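Local structure of CbsA (Xanthomonas oryzae pv. oryzae, 5XYH) at residues Tyr274-Val277 and Leu278-Phe282; Arg215-Gln218 and Gly219-Ala222; Ala403-Ala406 and Gly407-Phe410; Pro208-Ser211 and Leu212-Val216. The protein probably releases cellobiose from the ends of cellulose chains by hydrolysing beta-1,4 glycosidic bonds, as a cell-wall-degrading exoglucanase of the rice blight bacterium. All blocks are in the same frame, centred on the assembly; numbering follows the deposited sequence.

Overall arrangement
Contacts 1, 2 and 4 lie on one side of the chain's centre, and contact 3 on the opposite side, its centre at least 33 Å from the centres of the other three. Contacts 4 and 2 follow each other along helix 206-218, sharing Arg215 and Val216; contact 1 lies on helix 271-284, which packs against that helix where Phe282 and Ala281 meet Ile210. Contacts 1 and 4 are runs of helical backbone bonds with one buried and one more solvent-facing flank. Contact 2 is the end of a helix. A carbonyl shared by a threonine amide and hydroxyl occurs in contacts 2, 3 and 4, but in contact 3 it closes a type II beta turn outside any helix, backed by CH-pi packing on a phenylalanine.

Contact 1: residues Tyr274-Val277 and Leu278-Phe282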
loop_
_atom_site.group_PDB
_atom_site.type_symbol
_atom_site.label_atom_id
_atom_site.label_comp_id
_atom_site.label_asym_id
_atom_site.label_seq_id
_atom_site.Cartn_x
_atom_site.Cartn_y
_atom_site.Cartn_z
ATOM N N TYR A 274 -6.201 6.822 11.564
ATOM C CA TYR A 274 -6.931 5.739 10.902
ATOM C C TYR A 274 -6.619 4.382 11.539
ATOM O O TYR A 274 -7.532 3.595 11.834
ATOM C CB TYR A 274 -6.598 5.735 9.406
ATOM C CG TYR A 274 -7.388 4.737 8.572
ATOM C CD1 TYR A 274 -8.758 4.587 8.745
ATOM C CD2 TYR A 274 -6.759 3.950 7.602
ATOM C CE1 TYR A 274 -9.487 3.669 7.991
ATOM C CE2 TYR A 274 -7.480 3.037 6.825
ATOM C CZ TYR A 274 -8.843 2.902 7.028
ATOM O OH TYR A 274 -9.560 2.010 6.286
ATOM N N ALA A 275 -5.332 4.081 11.740
ATOM C CA ALA A 275 -4.955 2.779 12.294
ATOM C C ALA A 275 -5.523 2.582 13.698
ATOM O O ALA A 275 -5.937 1.474 14.060
ATOM C CB ALA A 275 -3.432 2.636 12.315
ATOM N N GLU A 276 -5.555 3.647 14.503
ATOM C CA GLU A 276 -6.069 3.530 15.868
ATOM C C GLU A 276 -7.579 3.335 15.880
ATOM O O GLU A 276 -8.106 2.526 16.656
ATOM C CB GLU A 276 -5.684 4.763 16.679
ATOM C CG GLU A 276 -6.167 4.754 18.137
ATOM C CD GLU A 276 -5.559 3.625 19.001
ATOM O OE1 GLU A 276 -4.527 3.003 18.610
ATOM O OE2 GLU A 276 -6.110 3.385 20.110
ATOM N N VAL A 277 -8.291 4.071 15.034
ATOM C CA VAL A 277 -9.732 3.880 14.915
ATOM C C VAL A 277 -10.051 2.435 14.544
ATOM O O VAL A 277 -10.943 1.806 15.132
ATOM C CB VAL A 277 -10.295 4.887 13.895
ATOM C CG1 VAL A 277 -11.599 4.413 13.317
ATOM C CG2 VAL A 277 -10.446 6.259 14.554
ATOM N N LEU A 278 -9.311 1.877 13.582
ATOM C CA LEU A 278 -9.553 0.498 13.172
ATOM C C LEU A 278 -9.197 -0.481 14.284
ATOM O O LEU A 278 -9.962 -1.408 14.564
ATOM C CB LEU A 278 -8.758 0.182 11.905
ATOM C CG LEU A 278 -9.325 0.829 10.634
ATOM C CD1 LEU A 278 -8.458 0.505 9.432
ATOM C CD2 LEU A 278 -10.753 0.362 10.401
ATOM N N TYR A 279 -8.038 -0.286 14.918
ATOM C CA TYR A 279 -7.613 -1.152 16.011
ATOM C C TYR A 279 -8.700 -1.275 17.076
ATOM O O TYR A 279 -9.060 -2.383 17.489
ATOM C CB TYR A 279 -6.316 -0.622 16.623
ATOM C CG TYR A 279 -5.920 -1.392 17.862
ATOM C CD1 TYR A 279 -5.157 -2.559 17.765
ATOM C CD2 TYR A 279 -6.340 -0.982 19.126
ATOM C CE1 TYR A 279 -4.806 -3.288 18.898
ATOM C CE2 TYR A 279 -6.002 -1.710 20.267
ATOM C CZ TYR A 279 -5.227 -2.860 20.143
ATOM O OH TYR A 279 -4.884 -3.583 21.259
ATOM N N ASN A 280 -9.242 -0.139 17.527
ATOM C CA ASN A 280 -10.262 -0.164 18.571
ATOM C C ASN A 280 -11.526 -0.861 18.099
ATOM O O ASN A 280 -12.158 -1.603 18.859
ATOM C CB ASN A 280 -10.573 1.260 19.031
ATOM C CG ASN A 280 -9.441 1.857 19.812
ATOM O OD1 ASN A 280 -8.741 1.149 20.528
ATOM N ND2 ASN A 280 -9.233 3.153 19.664
ATOM N N ALA A 281 -11.903 -0.646 16.847
ATOM C CA ALA A 281 -13.089 -1.306 16.323
ATOM C C ALA A 281 -12.888 -2.815 16.225
ATOM O O ALA A 281 -13.822 -3.589 16.485
ATOM C CB ALA A 281 -13.450 -0.720 14.962
ATOM N N PHE A 282 -11.688 -3.261 15.832
ATOM C CA PHE A 282 -11.467 -4.704 15.707
ATOM C C PHE A 282 -11.424 -5.365 17.078
ATOM O O PHE A 282 -12.025 -6.425 17.284
ATOM C CB PHE A 282 -10.188 -4.993 14.917
ATOM C CG PHE A 282 -10.382 -4.965 13.432
ATOM C CD1 PHE A 282 -11.245 -5.863 12.815
ATOM C CD2 PHE A 282 -9.725 -4.039 12.649
ATOM C CE1 PHE A 282 -11.442 -5.834 11.445
ATOM C CE2 PHE A 282 -9.905 -4.010 11.289
ATOM C CZ PHE A 282 -10.766 -4.900 10.682
#
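Tyr274, Ala275, Glu276 and Val277 offer their carbonyls to the amides of Leu278, Tyr279, Asn280 and Ala281, four successive alpha-helical bonds. They belong to helix 271-284, which links the parallel strands 229-232 and 292-296 of the family 6 catalytic domain. On the buried flank Leu278 puts one methyl on the phenol ring of Tyr274: CD1 sits over a face, 3.7 Å from the ring centroid and displaced toward the hydroxyl-bearing rim, with CZ of Tyr274 at 3.4 Å from CD1 of Leu278. The Tyr274 side chain reaches this place with CG anti to the backbone N (chi1 -175°), while its OH is tied down beyond the helix by the carbonyl of Ile194. Leu278 also packs on Phe293 of strand 292-296. Tyr279 leaves in another direction, stacking on His353 and bonding through OH to Ser289 O. The outer flank is polar. Glu276 bends at chi2 (64°), which turns its carboxylate forward along the helix, toward Asn280; carboxylate and amide planes stand nearly perpendicular. The resulting bond is weak, with ND2 of Asn280 lying 3.2 Å from OE2 of Glu276.

Contact 2: residues Arg215-Gln218 and Gly219-Ala222; sequences RVVQ and GTAA
Thr220 turns its side chain back to the carbonyl oxygen of Val217, setting OG1 2.6 Å from Val217 O in a short hydrogen bond lying in the carbonyl plane. The amide of the same threonine also donates to that oxygen, with Thr220 N 3.1 Å from Val217 O, but it comes from well above the plane. One acceptor is thus gripped twice by one residue, from two distinct directions. The hydroxyl gets there through the first torsion of Thr220: at 64° it places OG1 between the backbone N and the carbonyl carbon, on the side facing the helix. The methyl CG2 then falls back against the last turn, 3.4 Å from Val217 O and 3.6 Å from Val216 O. This is the C-terminal end of helix 206-218, where the regular pattern of backbone bonds gives way. Gly219 N still donates to Arg215 O at 3.2 Å, although well out of the carbonyl plane, and makes a second, weak bond to Val216 O. At the next residue the amide of Thr220 reaches back three residues instead of four. The chain then runs on through Ala221 and Ala222 into the loop that leads to strand 229-232. Ser226 OG gives the Thr220 hydroxyl a second polar partner, and Asp180 of helix 170-183 accepts from Ala221 N, so the departing chain is tied both to its own loop and to the neighbouring helix. On the inner side Val217 packs on Ala227 and Trp287, and Val216 on Ile175.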
loop_
_atom_site.group_PDB
_atom_site.type_symbol
_atom_site.label_atom_id
_atom_site.label_comp_id
_atom_site.label_asym_id
_atom_site.label_seq_id
_atom_site.Cartn_x
_atom_site.Cartn_y
_atom_site.Cartn_z
ATOM N N ARG A 215 -15.606 -11.670 9.319
ATOM C CA ARG A 215 -16.222 -12.851 8.718
ATOM C C ARG A 215 -15.250 -13.597 7.811
ATOM O O ARG A 215 -15.204 -14.836 7.823
ATOM C CB ARG A 215 -17.467 -12.430 7.944
ATOM C CG ARG A 215 -18.130 -13.528 7.171
ATOM C CD ARG A 215 -19.436 -13.022 6.568
ATOM N NE ARG A 215 -19.239 -12.052 5.488
ATOM C CZ ARG A 215 -19.493 -10.750 5.588
ATOM N NH1 ARG A 215 -19.947 -10.247 6.727
ATOM N NH2 ARG A 215 -19.302 -9.955 4.541
ATOM N N VAL A 216 -14.451 -12.868 7.025
ATOM C CA VAL A 216 -13.551 -13.539 6.085
ATOM C C VAL A 216 -12.458 -14.292 6.828
ATOM O O VAL A 216 -12.203 -15.470 6.555
ATOM C CB VAL A 216 -12.949 -12.531 5.091
ATOM C CG1 VAL A 216 -11.811 -13.195 4.293
ATOM C CG2 VAL A 216 -14.024 -12.009 4.158
ATOM N N VAL A 217 -11.771 -13.620 7.763
ATOM C CA VAL A 217 -10.661 -14.286 8.435
ATOM C C VAL A 217 -11.175 -15.348 9.406
ATOM O O VAL A 217 -10.549 -16.403 9.571
ATOM C CB VAL A 217 -9.761 -13.259 9.143
ATOM C CG1 VAL A 217 -8.517 -13.947 9.690
ATOM C CG2 VAL A 217 -9.375 -12.139 8.188
ATOM N N GLN A 218 -12.324 -15.108 10.042
ATOM C CA GLN A 218 -12.860 -16.107 10.966
ATOM C C GLN A 218 -13.161 -17.413 10.246
ATOM O O GLN A 218 -12.991 -18.493 10.820
ATOM C CB GLN A 218 -14.114 -15.577 11.669
ATOM C CG GLN A 218 -14.723 -16.580 12.642
ATOM C CD GLN A 218 -15.947 -16.047 13.383
ATOM O OE1 GLN A 218 -16.347 -14.887 13.215
ATOM N NE2 GLN A 218 -16.551 -16.907 14.215
ATOM N N GLY A 219 -13.560 -17.343 8.979
ATOM C CA GLY A 219 -13.868 -18.549 8.246
ATOM C C GLY A 219 -12.671 -19.346 7.785
ATOM O O GLY A 219 -12.859 -20.460 7.288
ATOM N N THR A 220 -11.456 -18.807 7.909
ATOM C CA THR A 220 -10.277 -19.574 7.551
ATOM C C THR A 220 -10.108 -20.732 8.536
ATOM O O THR A 220 -10.769 -20.797 9.569
ATOM C CB THR A 220 -9.029 -18.687 7.542
ATOM O OG1 THR A 220 -8.768 -18.196 8.865
ATOM C CG2 THR A 220 -9.208 -17.500 6.593
ATOM N N ALA A 221 -9.206 -21.657 8.208
ATOM C CA ALA A 221 -9.032 -22.831 9.062
ATOM C C ALA A 221 -8.615 -22.438 10.479
ATOM O O ALA A 221 -9.177 -22.939 11.462
ATOM C CB ALA A 221 -8.015 -23.786 8.444
ATOM N N ALA A 222 -7.657 -21.517 10.606
ATOM C CA ALA A 222 -7.177 -21.086 11.914
ATOM C C ALA A 222 -7.977 -19.925 12.498
ATOM O O ALA A 222 -7.626 -19.434 13.574
ATOM C CB ALA A 222 -5.696 -20.701 11.826
#

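Contact 3: residues Ala403-Ala406 and Gly407-Phe410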
loop_
_atom_site.group_PDB
_atom_site.type_symbol
_atom_site.label_atom_id
_atom_site.label_comp_id
_atom_site.label_asym_id
_atom_site.label_seq_id
_atom_site.Cartn_x
_atom_site.Cartn_y
_atom_site.Cartn_z
ATOM N N ALA A 403 4.155 9.875 -17.796
ATOM C CA ALA A 403 4.398 8.755 -16.888
ATOM C C ALA A 403 4.477 7.431 -17.654
ATOM O O ALA A 403 3.704 7.211 -18.597
ATOM C CB ALA A 403 3.289 8.668 -15.847
ATOM N N PRO A 404 5.388 6.534 -17.278
ATOM C CA PRO A 404 5.492 5.228 -17.939
ATOM C C PRO A 404 4.498 4.237 -17.339
ATOM O O PRO A 404 3.774 4.540 -16.387
ATOM C CB PRO A 404 6.932 4.814 -17.642
ATOM C CG PRO A 404 7.160 5.364 -16.274
ATOM C CD PRO A 404 6.419 6.688 -16.230
ATOM N N ILE A 405 4.489 3.023 -17.895
ATOM C CA ILE A 405 3.454 2.076 -17.494
ATOM C C ILE A 405 3.632 1.669 -16.028
ATOM O O ILE A 405 4.723 1.744 -15.442
ATOM C CB ILE A 405 3.426 0.837 -18.408
ATOM C CG1 ILE A 405 4.680 -0.014 -18.219
ATOM C CG2 ILE A 405 3.246 1.253 -19.883
ATOM C CD1 ILE A 405 4.811 -1.190 -19.172
ATOM N N ALA A 406 2.531 1.206 -15.447
ATOM C CA ALA A 406 2.469 0.812 -14.045
ATOM C C ALA A 406 3.584 -0.157 -13.680
ATOM O O ALA A 406 3.829 -1.131 -14.392
ATOM C CB ALA A 406 1.106 0.165 -13.765
ATOM N N GLY A 407 4.238 0.110 -12.551
ATOM C CA GLY A 407 5.258 -0.772 -12.015
ATOM C C GLY A 407 6.627 -0.661 -12.652
ATOM O O GLY A 407 7.491 -1.501 -12.371
ATOM N N THR A 408 6.856 0.330 -13.509
ATOM C CA THR A 408 8.173 0.605 -14.075
ATOM C C THR A 408 8.642 1.995 -13.647
ATOM O O THR A 408 7.861 2.826 -13.177
ATOM C CB THR A 408 8.162 0.496 -15.609
ATOM O OG1 THR A 408 7.444 1.600 -16.167
ATOM C CG2 THR A 408 7.483 -0.784 -16.027
ATOM N N TRP A 409 9.940 2.250 -13.829
ATOM C CA TRP A 409 10.577 3.384 -13.168
ATOM C C TRP A 409 10.162 4.727 -13.762
ATOM O O TRP A 409 10.120 4.905 -14.983
ATOM C CB TRP A 409 12.093 3.241 -13.256
ATOM C CG TRP A 409 12.822 4.023 -12.245
ATOM C CD1 TRP A 409 13.731 5.010 -12.478
ATOM C CD2 TRP A 409 12.722 3.893 -10.819
ATOM N NE1 TRP A 409 14.205 5.506 -11.286
ATOM C CE2 TRP A 409 13.614 4.828 -10.253
ATOM C CE3 TRP A 409 11.977 3.066 -9.966
ATOM C CZ2 TRP A 409 13.774 4.971 -8.872
ATOM C CZ3 TRP A 409 12.148 3.204 -8.587
ATOM C CH2 TRP A 409 13.034 4.155 -8.060
ATOM N N PHE A 410 9.916 5.696 -12.886
ATOM C CA PHE A 410 9.441 7.027 -13.255
ATOM C C PHE A 410 10.441 8.030 -12.681
ATOM O O PHE A 410 10.265 8.531 -11.569
ATOM C CB PHE A 410 8.006 7.239 -12.733
ATOM C CG PHE A 410 7.307 8.463 -13.277
ATOM C CD1 PHE A 410 7.961 9.375 -14.095
ATOM C CD2 PHE A 410 5.972 8.692 -12.959
ATOM C CE1 PHE A 410 7.301 10.495 -14.573
ATOM C CE2 PHE A 410 5.309 9.804 -13.431
ATOM C CZ PHE A 410 5.972 10.705 -14.248
#
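The phenyl ring of Phe410 carries Ala403 and Pro404 on one and the same face: CA of Ala403 and CD of Pro404 make CH-pi contacts, 3.9 Å and 3.8 Å from the Phe410 ring centroid, each displaced toward the rim. CB of Ala403 adds a tight touch, 3.3 Å from CE2 of Phe410. With CG anti to the backbone N (chi1 -169°), the ring is carried back beneath residues 403-404. The proline ring crosses the phenyl side chain at about a right angle, and its CG comes 3.3 Å from the carbonyl O of Trp409. Between these two arms the chain reverses through a type II beta turn, Ile405 to Thr408, with Gly407 at the positive-phi third position (80°). Ile405 O is held twice, by Thr408 N at 3.2 Å and by Thr408 OG1 at 2.8 Å, while CG2 of Thr408 rests 3.6 Å from CG1 of Ile405. Ser366 anchors the turn by backbone bonds with Gly407 and Thr408. The turn lies at the end of the long loop that follows strand 354-358 and leads directly into helix 411-419, for which Phe410 is the N-cap residue, and Trp409 lies against helix 17-27, its NE1 bonded to Ser26.

Contact 4: residues Pro208-Ser211 and Leu212-Val216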
loop_
_atom_site.group_PDB
_atom_site.type_symbol
_atom_site.label_atom_id
_atom_site.label_comp_id
_atom_site.label_asym_id
_atom_site.label_seq_id
_atom_site.Cartn_x
_atom_site.Cartn_y
_atom_site.Cartn_z
ATOM N N PRO A 208 -20.253 -2.864 8.505
ATOM C CA PRO A 208 -19.977 -3.852 7.446
ATOM C C PRO A 208 -18.491 -4.034 7.179
ATOM O O PRO A 208 -18.076 -5.150 6.847
ATOM C CB PRO A 208 -20.725 -3.296 6.222
ATOM C CG PRO A 208 -20.915 -1.836 6.503
ATOM C CD PRO A 208 -21.040 -1.723 8.001
ATOM N N ALA A 209 -17.673 -2.990 7.333
ATOM C CA ALA A 209 -16.237 -3.142 7.110
ATOM C C ALA A 209 -15.632 -4.089 8.133
ATOM O O ALA A 209 -15.018 -5.103 7.784
ATOM C CB ALA A 209 -15.541 -1.784 7.170
ATOM N N ILE A 210 -15.809 -3.771 9.415
ATOM C CA ILE A 210 -15.308 -4.638 10.475
ATOM C C ILE A 210 -15.896 -6.037 10.344
ATOM O O ILE A 210 -15.169 -7.030 10.387
ATOM C CB ILE A 210 -15.602 -4.023 11.852
ATOM C CG1 ILE A 210 -14.922 -2.656 12.001
ATOM C CG2 ILE A 210 -15.209 -4.982 12.959
ATOM C CD1 ILE A 210 -13.434 -2.646 11.716
ATOM N N SER A 211 -17.216 -6.145 10.157
ATOM C CA SER A 211 -17.809 -7.477 10.077
ATOM C C SER A 211 -17.347 -8.237 8.837
ATOM O O SER A 211 -17.229 -9.468 8.878
ATOM C CB SER A 211 -19.334 -7.394 10.109
ATOM O OG SER A 211 -19.862 -7.269 8.804
ATOM N N LEU A 212 -17.056 -7.527 7.739
ATOM C CA LEU A 212 -16.515 -8.179 6.551
ATOM C C LEU A 212 -15.155 -8.797 6.832
ATOM O O LEU A 212 -14.944 -9.987 6.593
ATOM C CB LEU A 212 -16.407 -7.187 5.390
ATOM C CG LEU A 212 -15.674 -7.679 4.140
ATOM C CD1 LEU A 212 -16.375 -8.874 3.539
ATOM C CD2 LEU A 212 -15.556 -6.542 3.118
ATOM N N TYR A 213 -14.208 -7.999 7.323
ATOM C CA TYR A 213 -12.893 -8.551 7.629
ATOM C C TYR A 213 -12.998 -9.648 8.678
ATOM O O TYR A 213 -12.323 -10.676 8.583
ATOM C CB TYR A 213 -11.943 -7.442 8.093
ATOM C CG TYR A 213 -11.381 -6.643 6.930
ATOM C CD1 TYR A 213 -12.127 -5.635 6.326
ATOM C CD2 TYR A 213 -10.127 -6.916 6.429
ATOM C CE1 TYR A 213 -11.612 -4.907 5.248
ATOM C CE2 TYR A 213 -9.605 -6.202 5.362
ATOM C CZ TYR A 213 -10.338 -5.211 4.771
ATOM O OH TYR A 213 -9.782 -4.525 3.707
ATOM N N THR A 214 -13.859 -9.462 9.672
ATOM C CA THR A 214 -13.986 -10.489 10.705
ATOM C C THR A 214 -14.539 -11.780 10.114
ATOM O O THR A 214 -13.990 -12.867 10.336
ATOM C CB THR A 214 -14.871 -9.980 11.846
ATOM O OG1 THR A 214 -14.267 -8.813 12.414
ATOM C CG2 THR A 214 -14.998 -11.043 12.927
ATOM N N ARG A 215 -15.606 -11.670 9.319
ATOM C CA ARG A 215 -16.222 -12.851 8.718
ATOM C C ARG A 215 -15.250 -13.597 7.811
ATOM O O ARG A 215 -15.204 -14.836 7.823
ATOM C CB ARG A 215 -17.467 -12.430 7.944
ATOM C CG ARG A 215 -18.130 -13.528 7.171
ATOM C CD ARG A 215 -19.436 -13.022 6.568
ATOM N NE ARG A 215 -19.239 -12.052 5.488
ATOM C CZ ARG A 215 -19.493 -10.750 5.588
ATOM N NH1 ARG A 215 -19.947 -10.247 6.727
ATOM N NH2 ARG A 215 -19.302 -9.955 4.541
ATOM N N VAL A 216 -14.451 -12.868 7.025
ATOM C CA VAL A 216 -13.551 -13.539 6.085
ATOM C C VAL A 216 -12.458 -14.292 6.828
ATOM O O VAL A 216 -12.203 -15.470 6.555
ATOM C CB VAL A 216 -12.949 -12.531 5.091
ATOM C CG1 VAL A 216 -11.811 -13.195 4.293
ATOM C CG2 VAL A 216 -14.024 -12.009 4.158
HETATM O O HOH W 1 -20.278 -11.170 9.055
#
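Pro208 O accepts from Leu212 N at 2.7 Å, in helix 206-218, the crossover helix of the beta-alpha-beta unit joining parallel strands 188-193 and 229-232. The same oxygen presses on Leu212 CB, only 3.0 Å away, and takes a weak bond from Ser211 OG; Leu212 packs on Leu150 and Val154 of helix 150-155. Ala209 O accepts the Tyr213 amide almost head-on and also sits in the plane of the Tyr213 ring at its edge, 3.3 Å from CD1; the phenol continues inward, its OH bonded to Asp193 O. Ile210 O has two donors from one residue: Thr214 N, nearly in line with the C=O bond at 2.9 Å, and Thr214 OG1 at 2.8 Å, from above the carbonyl plane. That hydroxyl is turned back down the helix, beside its own backbone N (chi1 -60°), and is also bonded to NE1 of Trp287. Ile210 itself packs on Phe282 of helix 271-284. Last comes Ser211, on the more open flank. Its O receives Arg215 N, and Arg215 bends at chi3 (70°) to bring the guanidinium back over this turn. There a water, which makes only a weak bond to Ser211 O, lies in the guanidinium plane at its edge and accepts from NH1 of Arg215 at 2.5 Å.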